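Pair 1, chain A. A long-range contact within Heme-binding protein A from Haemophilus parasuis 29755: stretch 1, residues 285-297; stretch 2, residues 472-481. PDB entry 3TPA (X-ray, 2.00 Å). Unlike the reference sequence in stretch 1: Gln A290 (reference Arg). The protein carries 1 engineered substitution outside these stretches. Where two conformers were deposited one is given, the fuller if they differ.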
# COMPACT_ATOMS: atom_id res chain seq x y z
N ASN A 285 -1.55 25.39 19.90
CA ASN A 285 -1.45 25.13 21.33
C ASN A 285 -1.66 23.65 21.64
O ASN A 285 -2.72 23.10 21.40
CB ASN A 285 -2.50 25.99 22.03
CG ASN A 285 -2.47 25.84 23.53
OD1 ASN A 285 -2.45 24.73 24.04
ND2 ASN A 285 -2.48 26.96 24.23
N VAL A 286 -0.64 23.01 22.18
CA VAL A 286 -0.68 21.56 22.35
C VAL A 286 -1.85 21.10 23.23
O VAL A 286 -2.44 20.04 22.99
CB VAL A 286 0.66 21.02 22.92
CG1 VAL A 286 0.95 21.68 24.24
CG2 VAL A 286 0.61 19.51 23.08
N LYS A 287 -2.17 21.87 24.26
CA LYS A 287 -3.25 21.48 25.14
C LYS A 287 -4.58 21.55 24.39
O LYS A 287 -5.46 20.74 24.62
CB LYS A 287 -3.28 22.33 26.41
CG LYS A 287 -2.02 22.14 27.31
CD LYS A 287 -2.18 22.87 28.65
CE LYS A 287 -0.87 22.95 29.44
NZ LYS A 287 -1.11 23.65 30.76
N VAL A 288 -4.71 22.52 23.49
CA VAL A 288 -5.93 22.58 22.69
C VAL A 288 -6.05 21.35 21.82
O VAL A 288 -7.13 20.75 21.72
CB VAL A 288 -6.00 23.85 21.83
CG1 VAL A 288 -7.13 23.73 20.81
CG2 VAL A 288 -6.21 25.07 22.72
N ARG A 289 -4.95 20.95 21.19
CA ARG A 289 -4.98 19.77 20.34
C ARG A 289 -5.32 18.53 21.17
O ARG A 289 -6.15 17.72 20.76
CB ARG A 289 -3.67 19.59 19.58
CG ARG A 289 -3.35 20.76 18.64
CD ARG A 289 -2.33 20.39 17.59
NE ARG A 289 -1.04 19.94 18.14
CZ ARG A 289 0.01 20.72 18.33
NH1 ARG A 289 -0.08 22.01 18.05
NH2 ARG A 289 1.14 20.22 18.83
N GLN A 290 -4.72 18.40 22.34
CA GLN A 290 -5.04 17.29 23.25
C GLN A 290 -6.52 17.30 23.63
O GLN A 290 -7.15 16.24 23.69
CB GLN A 290 -4.16 17.35 24.50
CG GLN A 290 -2.68 17.16 24.20
CD GLN A 290 -1.80 17.43 25.40
OE1 GLN A 290 -2.16 18.20 26.30
NE2 GLN A 290 -0.63 16.79 25.44
N ALA A 291 -7.07 18.49 23.85
CA ALA A 291 -8.50 18.63 24.14
C ALA A 291 -9.40 18.11 23.00
O ALA A 291 -10.35 17.34 23.23
CB ALA A 291 -8.85 20.10 24.46
N LEU A 292 -9.11 18.52 21.77
CA LEU A 292 -9.87 18.06 20.61
C LEU A 292 -9.77 16.56 20.45
O LEU A 292 -10.69 15.91 19.96
CB LEU A 292 -9.35 18.74 19.35
CG LEU A 292 -9.55 20.24 19.39
CD1 LEU A 292 -9.00 20.89 18.14
CD2 LEU A 292 -11.04 20.58 19.60
N HIS A 293 -8.62 16.01 20.87
CA HIS A 293 -8.35 14.57 20.82
C HIS A 293 -9.25 13.86 21.84
O HIS A 293 -9.92 12.88 21.52
CB HIS A 293 -6.86 14.31 21.08
CG HIS A 293 -6.37 12.98 20.60
ND1 HIS A 293 -5.10 12.78 20.07
CD2 HIS A 293 -6.98 11.77 20.57
CE1 HIS A 293 -4.96 11.52 19.74
NE2 HIS A 293 -6.09 10.87 20.04
N HIS A 294 -9.30 14.39 23.06
CA HIS A 294 -10.21 13.87 24.08
C HIS A 294 -11.67 13.96 23.66
O HIS A 294 -12.49 13.18 24.12
CB HIS A 294 -10.05 14.60 25.43
CG HIS A 294 -8.92 14.11 26.26
ND1 HIS A 294 -8.90 12.85 26.83
CD2 HIS A 294 -7.76 14.71 26.63
CE1 HIS A 294 -7.77 12.69 27.50
NE2 HIS A 294 -7.07 13.80 27.41
N ALA A 295 -12.00 14.91 22.80
CA ALA A 295 -13.38 15.10 22.35
C ALA A 295 -13.64 14.46 21.00
O ALA A 295 -14.56 14.86 20.29
CB ALA A 295 -13.73 16.58 22.31
N THR A 296 -12.82 13.48 20.63
CA THR A 296 -13.00 12.72 19.40
C THR A 296 -13.44 11.32 19.80
O THR A 296 -12.68 10.56 20.39
CB THR A 296 -11.69 12.68 18.53
OG1 THR A 296 -11.29 14.01 18.20
CG2 THR A 296 -11.92 11.92 17.21
N ASP A 297 -14.71 11.01 19.51
CA ASP A 297 -15.30 9.72 19.86
C ASP A 297 -14.94 8.72 18.77
O ASP A 297 -15.68 8.57 17.81
CB ASP A 297 -16.83 9.86 19.93
CG ASP A 297 -17.49 8.70 20.67
OD1 ASP A 297 -16.90 7.61 20.75
OD2 ASP A 297 -18.63 8.88 21.16
N PHE A 472 5.52 12.13 18.99
CA PHE A 472 4.34 12.49 18.19
C PHE A 472 3.05 12.47 19.02
O PHE A 472 2.26 13.41 18.99
CB PHE A 472 4.19 11.56 16.98
CG PHE A 472 2.76 11.36 16.56
CD1 PHE A 472 2.09 12.34 15.83
CD2 PHE A 472 2.06 10.21 16.93
CE1 PHE A 472 0.74 12.15 15.45
CE2 PHE A 472 0.73 10.03 16.58
CZ PHE A 472 0.07 11.00 15.83
N GLN A 473 2.83 11.40 19.77
CA GLN A 473 1.58 11.27 20.55
C GLN A 473 1.44 12.36 21.61
O GLN A 473 0.36 12.93 21.77
CB GLN A 473 1.47 9.88 21.19
CG GLN A 473 0.09 9.57 21.83
CD GLN A 473 -1.04 9.37 20.80
OE1 GLN A 473 -0.93 9.77 19.64
NE2 GLN A 473 -2.13 8.75 21.23
N GLN A 474 2.53 12.67 22.31
CA GLN A 474 2.56 13.73 23.32
C GLN A 474 2.10 15.07 22.76
O GLN A 474 1.52 15.89 23.46
CB GLN A 474 3.99 13.86 23.88
CG GLN A 474 4.39 12.73 24.83
CD GLN A 474 5.88 12.68 25.16
OE1 GLN A 474 6.72 13.20 24.41
NE2 GLN A 474 6.21 12.04 26.27
N ASN A 475 2.38 15.30 21.48
CA ASN A 475 2.09 16.57 20.83
C ASN A 475 0.80 16.58 20.02
O ASN A 475 0.33 17.65 19.62
CB ASN A 475 3.27 16.99 19.96
CG ASN A 475 4.44 17.42 20.78
OD1 ASN A 475 4.45 18.51 21.31
ND2 ASN A 475 5.41 16.54 20.93
N SER A 476 0.24 15.40 19.79
CA SER A 476 -1.08 15.26 19.13
C SER A 476 -1.31 16.17 17.91
O SER A 476 -2.34 16.86 17.84
CB SER A 476 -2.20 15.48 20.16
OG SER A 476 -3.47 15.11 19.62
N PRO A 477 -0.39 16.17 16.93
CA PRO A 477 -0.61 17.06 15.76
C PRO A 477 -1.74 16.61 14.82
O PRO A 477 -2.31 17.43 14.08
CB PRO A 477 0.74 17.02 15.04
CG PRO A 477 1.38 15.77 15.45
CD PRO A 477 0.93 15.51 16.87
N ILE A 478 -2.00 15.31 14.79
CA ILE A 478 -3.19 14.78 14.14
C ILE A 478 -3.82 13.84 15.15
O ILE A 478 -3.18 13.43 16.11
CB ILE A 478 -2.89 13.99 12.84
CG1 ILE A 478 -2.12 12.69 13.13
CG2 ILE A 478 -2.14 14.87 11.79
CD1 ILE A 478 -1.92 11.84 11.86
N ILE A 479 -5.09 13.52 14.93
CA ILE A 479 -5.82 12.61 15.79
C ILE A 479 -6.12 11.35 14.99
O ILE A 479 -7.07 11.32 14.22
CB ILE A 479 -7.13 13.25 16.26
CG1 ILE A 479 -6.86 14.56 17.01
CG2 ILE A 479 -7.94 12.29 17.14
CD1 ILE A 479 -8.06 15.48 17.13
N PRO A 480 -5.30 10.30 15.16
CA PRO A 480 -5.61 9.04 14.48
C PRO A 480 -6.93 8.48 15.00
O PRO A 480 -7.16 8.56 16.20
CB PRO A 480 -4.47 8.12 14.93
CG PRO A 480 -3.32 9.09 15.24
CD PRO A 480 -4.05 10.21 15.93
N PHE A 481 -7.78 7.96 14.13
CA PHE A 481 -8.98 7.27 14.61
C PHE A 481 -9.29 5.88 14.03
O PHE A 481 -9.97 5.09 14.67
CB PHE A 481 -10.22 8.19 14.55
CG PHE A 481 -10.61 8.62 13.15
CD1 PHE A 481 -11.34 7.77 12.32
CD2 PHE A 481 -10.27 9.89 12.68
CE1 PHE A 481 -11.71 8.16 11.04
CE2 PHE A 481 -10.65 10.31 11.39
CZ PHE A 481 -11.37 9.43 10.57
O HOH W 1 3.73 21.25 19.40

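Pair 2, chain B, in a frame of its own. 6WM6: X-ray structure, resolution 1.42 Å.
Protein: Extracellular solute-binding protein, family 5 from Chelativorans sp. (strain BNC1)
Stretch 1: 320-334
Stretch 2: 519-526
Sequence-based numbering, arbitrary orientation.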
# COMPACT_ATOMS: atom_id res chain seq x y z
N ASP B 320 -3.42 21.25 -21.05
CA ASP B 320 -4.33 21.09 -22.19
C ASP B 320 -4.70 19.62 -22.32
O ASP B 320 -3.84 18.76 -22.59
CB ASP B 320 -3.67 21.60 -23.46
CG ASP B 320 -4.60 21.54 -24.67
OD1 ASP B 320 -5.74 21.04 -24.58
OD2 ASP B 320 -4.18 22.01 -25.77
N ILE B 321 -5.98 19.32 -22.13
CA ILE B 321 -6.44 17.94 -22.19
C ILE B 321 -6.13 17.30 -23.54
O ILE B 321 -5.95 16.08 -23.62
CB ILE B 321 -7.94 17.88 -21.82
CG1 ILE B 321 -8.39 16.44 -21.58
CG2 ILE B 321 -8.81 18.57 -22.89
CD1 ILE B 321 -9.75 16.35 -20.93
N ALA B 322 -6.09 18.07 -24.62
CA ALA B 322 -5.78 17.48 -25.92
C ALA B 322 -4.36 16.92 -25.94
O ALA B 322 -4.11 15.86 -26.53
CB ALA B 322 -5.98 18.51 -27.03
N LEU B 323 -3.41 17.63 -25.35
CA LEU B 323 -2.04 17.13 -25.30
C LEU B 323 -1.96 15.88 -24.43
O LEU B 323 -1.28 14.91 -24.78
CB LEU B 323 -1.06 18.22 -24.84
CG LEU B 323 0.40 17.80 -24.82
CD1 LEU B 323 0.88 17.40 -26.21
CD2 LEU B 323 1.29 18.94 -24.28
N ARG B 324 -2.69 15.88 -23.30
CA ARG B 324 -2.74 14.69 -22.45
C ARG B 324 -3.25 13.50 -23.23
O ARG B 324 -2.62 12.42 -23.23
CB ARG B 324 -3.62 14.93 -21.23
CG ARG B 324 -3.09 16.03 -20.32
CD ARG B 324 -3.69 15.98 -18.91
NE ARG B 324 -5.14 16.07 -18.78
CZ ARG B 324 -5.82 17.22 -18.68
NH1 ARG B 324 -5.19 18.38 -18.79
NH2 ARG B 324 -7.12 17.18 -18.48
N LYS B 325 -4.39 13.66 -23.91
CA LYS B 325 -4.97 12.53 -24.63
C LYS B 325 -4.08 12.08 -25.77
O LYS B 325 -3.97 10.87 -26.03
CB LYS B 325 -6.38 12.87 -25.11
CG LYS B 325 -7.35 13.02 -23.96
CD LYS B 325 -8.78 13.28 -24.38
CE LYS B 325 -9.64 13.29 -23.13
NZ LYS B 325 -11.09 13.47 -23.40
N ALA B 326 -3.42 13.01 -26.45
CA ALA B 326 -2.53 12.61 -27.54
C ALA B 326 -1.35 11.81 -27.02
O ALA B 326 -1.00 10.76 -27.58
CB ALA B 326 -2.04 13.85 -28.29
N VAL B 327 -0.74 12.27 -25.93
CA VAL B 327 0.37 11.52 -25.33
C VAL B 327 -0.07 10.13 -24.93
O VAL B 327 0.61 9.13 -25.22
CB VAL B 327 0.98 12.32 -24.16
CG1 VAL B 327 1.83 11.43 -23.24
CG2 VAL B 327 1.77 13.50 -24.70
N LEU B 328 -1.21 10.03 -24.25
CA LEU B 328 -1.65 8.71 -23.78
C LEU B 328 -1.99 7.79 -24.94
O LEU B 328 -1.76 6.57 -24.85
CB LEU B 328 -2.83 8.83 -22.83
CG LEU B 328 -2.58 9.61 -21.53
CD1 LEU B 328 -3.77 9.44 -20.61
CD2 LEU B 328 -1.29 9.17 -20.90
N THR B 329 -2.51 8.33 -26.04
CA THR B 329 -2.85 7.52 -27.21
C THR B 329 -1.59 7.01 -27.91
O THR B 329 -1.57 5.87 -28.40
CB THR B 329 -3.72 8.36 -28.14
OG1 THR B 329 -4.93 8.71 -27.47
CG2 THR B 329 -4.08 7.60 -29.42
N ALA B 330 -0.54 7.82 -27.96
CA ALA B 330 0.70 7.43 -28.60
C ALA B 330 1.47 6.39 -27.79
O ALA B 330 2.23 5.59 -28.36
CB ALA B 330 1.58 8.66 -28.80
N ILE B 331 1.33 6.38 -26.47
CA ILE B 331 2.02 5.38 -25.66
C ILE B 331 1.54 4.00 -26.07
O ILE B 331 0.34 3.74 -26.20
CB ILE B 331 1.80 5.67 -24.17
CG1 ILE B 331 2.58 6.91 -23.78
CG2 ILE B 331 2.19 4.48 -23.32
CD1 ILE B 331 2.28 7.43 -22.38
N ASP B 332 2.50 3.08 -26.26
CA ASP B 332 2.20 1.69 -26.63
C ASP B 332 2.33 0.84 -25.38
O ASP B 332 3.44 0.43 -25.01
CB ASP B 332 3.19 1.24 -27.71
CG ASP B 332 2.87 -0.14 -28.28
OD1 ASP B 332 2.21 -0.95 -27.59
OD2 ASP B 332 3.30 -0.40 -29.42
N ALA B 333 1.20 0.58 -24.71
CA ALA B 333 1.24 -0.15 -23.45
C ALA B 333 1.63 -1.60 -23.65
O ALA B 333 2.28 -2.19 -22.77
CB ALA B 333 -0.11 -0.05 -22.73
N GLY B 334 1.26 -2.19 -24.78
CA GLY B 334 1.70 -3.55 -25.07
C GLY B 334 3.21 -3.65 -25.13
O GLY B 334 3.81 -4.55 -24.55
N MET B 519 -10.88 8.65 -16.21
CA MET B 519 -10.17 8.33 -17.43
C MET B 519 -10.47 9.32 -18.54
O MET B 519 -9.57 9.62 -19.33
CB MET B 519 -10.47 6.90 -17.83
CG MET B 519 -9.92 5.89 -16.82
SD MET B 519 -8.17 6.13 -16.38
CE MET B 519 -7.56 5.88 -18.00
N ASP B 520 -11.69 9.85 -18.61
CA ASP B 520 -12.00 10.89 -19.57
C ASP B 520 -11.05 12.08 -19.42
O ASP B 520 -10.68 12.74 -20.40
CB ASP B 520 -13.44 11.40 -19.39
CG ASP B 520 -14.50 10.41 -19.83
OD1 ASP B 520 -14.20 9.45 -20.58
OD2 ASP B 520 -15.67 10.64 -19.42
N TYR B 521 -10.66 12.41 -18.17
CA TYR B 521 -9.86 13.60 -17.89
C TYR B 521 -8.39 13.41 -18.26
O TYR B 521 -7.68 14.40 -18.44
CB TYR B 521 -10.02 13.94 -16.40
CG TYR B 521 -9.46 15.26 -15.97
CD1 TYR B 521 -10.02 16.46 -16.40
CD2 TYR B 521 -8.37 15.33 -15.10
CE1 TYR B 521 -9.49 17.70 -16.00
CE2 TYR B 521 -7.85 16.54 -14.69
CZ TYR B 521 -8.41 17.70 -15.13
OH TYR B 521 -7.87 18.91 -14.72
N ALA B 522 -7.92 12.16 -18.34
CA ALA B 522 -6.61 11.84 -18.87
C ALA B 522 -5.46 12.48 -18.09
O ALA B 522 -4.45 12.88 -18.67
CB ALA B 522 -6.51 12.17 -20.36
N ALA B 523 -5.59 12.56 -16.77
CA ALA B 523 -4.51 13.02 -15.90
C ALA B 523 -3.78 11.89 -15.19
O ALA B 523 -2.78 12.14 -14.50
CB ALA B 523 -5.03 14.04 -14.88
N LEU B 524 -4.24 10.66 -15.34
CA LEU B 524 -3.63 9.51 -14.66
C LEU B 524 -3.75 8.29 -15.56
O LEU B 524 -4.86 7.86 -15.90
CB LEU B 524 -4.28 9.29 -13.29
CG LEU B 524 -3.64 8.23 -12.41
CD1 LEU B 524 -2.22 8.58 -12.07
CD2 LEU B 524 -4.47 8.08 -11.13
N PHE B 525 -2.60 7.75 -15.96
CA PHE B 525 -2.52 6.62 -16.88
C PHE B 525 -2.02 5.39 -16.14
O PHE B 525 -0.85 5.36 -15.73
CB PHE B 525 -1.54 7.00 -18.00
CG PHE B 525 -1.29 5.93 -19.03
CD1 PHE B 525 -2.19 5.69 -20.06
CD2 PHE B 525 -0.10 5.22 -19.03
CE1 PHE B 525 -1.93 4.75 -21.04
CE2 PHE B 525 0.15 4.24 -20.00
CZ PHE B 525 -0.76 4.02 -21.01
N PRO B 526 -2.87 4.41 -15.90
CA PRO B 526 -2.42 3.19 -15.21
C PRO B 526 -1.62 2.32 -16.15
O PRO B 526 -1.90 2.27 -17.35
CB PRO B 526 -3.74 2.52 -14.81
CG PRO B 526 -4.72 2.90 -15.94
CD PRO B 526 -4.26 4.29 -16.39

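The sharpest difference lies one helical turn past an arginine found in both pairs, where His A293 in pair 1 matches Leu B328 in pair 2. The histidine makes a polar contact: its ND1 lies 2.9 Å from Ser A476 OG in a hydrogen bond whose donor could be either atom, and Ile A479 CG2 sits over the ring face, 3.7 Å from its centroid. In pair 2 every member of this cluster is apolar. Ala B522 matches the serine and Phe B525 the isoleucine, and Leu B328 reaches both, with CD1 3.9 Å from Ala B522 CB and CD2 3.6 Å from Phe B525 CB. The two sets differ together at three matched positions: histidine, serine and isoleucine in pair 1, leucine, alanine and phenylalanine in pair 2.

Around this centre the backbone is much the same, with a somewhat larger offset along the strand. In both pairs a helix packs against a segment in which a helix ends, the chain turns and a strand begins; 14 central residues superpose at 0.7 Å. The first residue to leave the helix in that segment, Ser A476 or Ala B522, has positive phi and directs its CB toward the partner helix.

The constant element is Arg A289, matched by Arg B324, with the same m, t, m rotamers through chi3. Each arginine grips the carbonyl of the residue just before the positive-phi position: Arg A289 NE and NH2 lie 3.1 and 2.8 Å from Asn A475 O, and Arg B324 NE and NH2 lie 3.1 and 2.8 Å from Tyr B521 O. A weak hydrogen bond follows in both, from Arg A289 NE to Ser A476 O at 3.4 Å and from Arg B324 NE to Ala B522 O at 3.3 Å. Because the acceptors are backbone atoms, the grip tolerates a change of side chain. Tyr B521 adds a cation-pi contact, its ring centroid 4.5 Å from Arg B324 CZ, whereas at Asn A475 a water accepts from Arg A289 NH2 at 2.8 Å and donates weakly to Asn A475 OD1 at 3.4 Å.

The neighbouring positions vary on the same scaffold. Gln A290, which departs from the reference sequence, bonds weakly from NE2 to Gln A474 O at 3.1 Å; its match, Lys B325, brings NZ to 3.1 Å from Asp B520 O. Beyond the helix, Thr A296 OG1 lies 3.7 Å from Ile A479 CD1, while Ile B331 CG2 lies 3.8 Å from Phe B525 CZ. The rule to read is an arginine-to-backbone clasp common to both pairs, beside a cluster filled by a polar histidine-serine contact in pair 1 and by apolar side chains in pair 2.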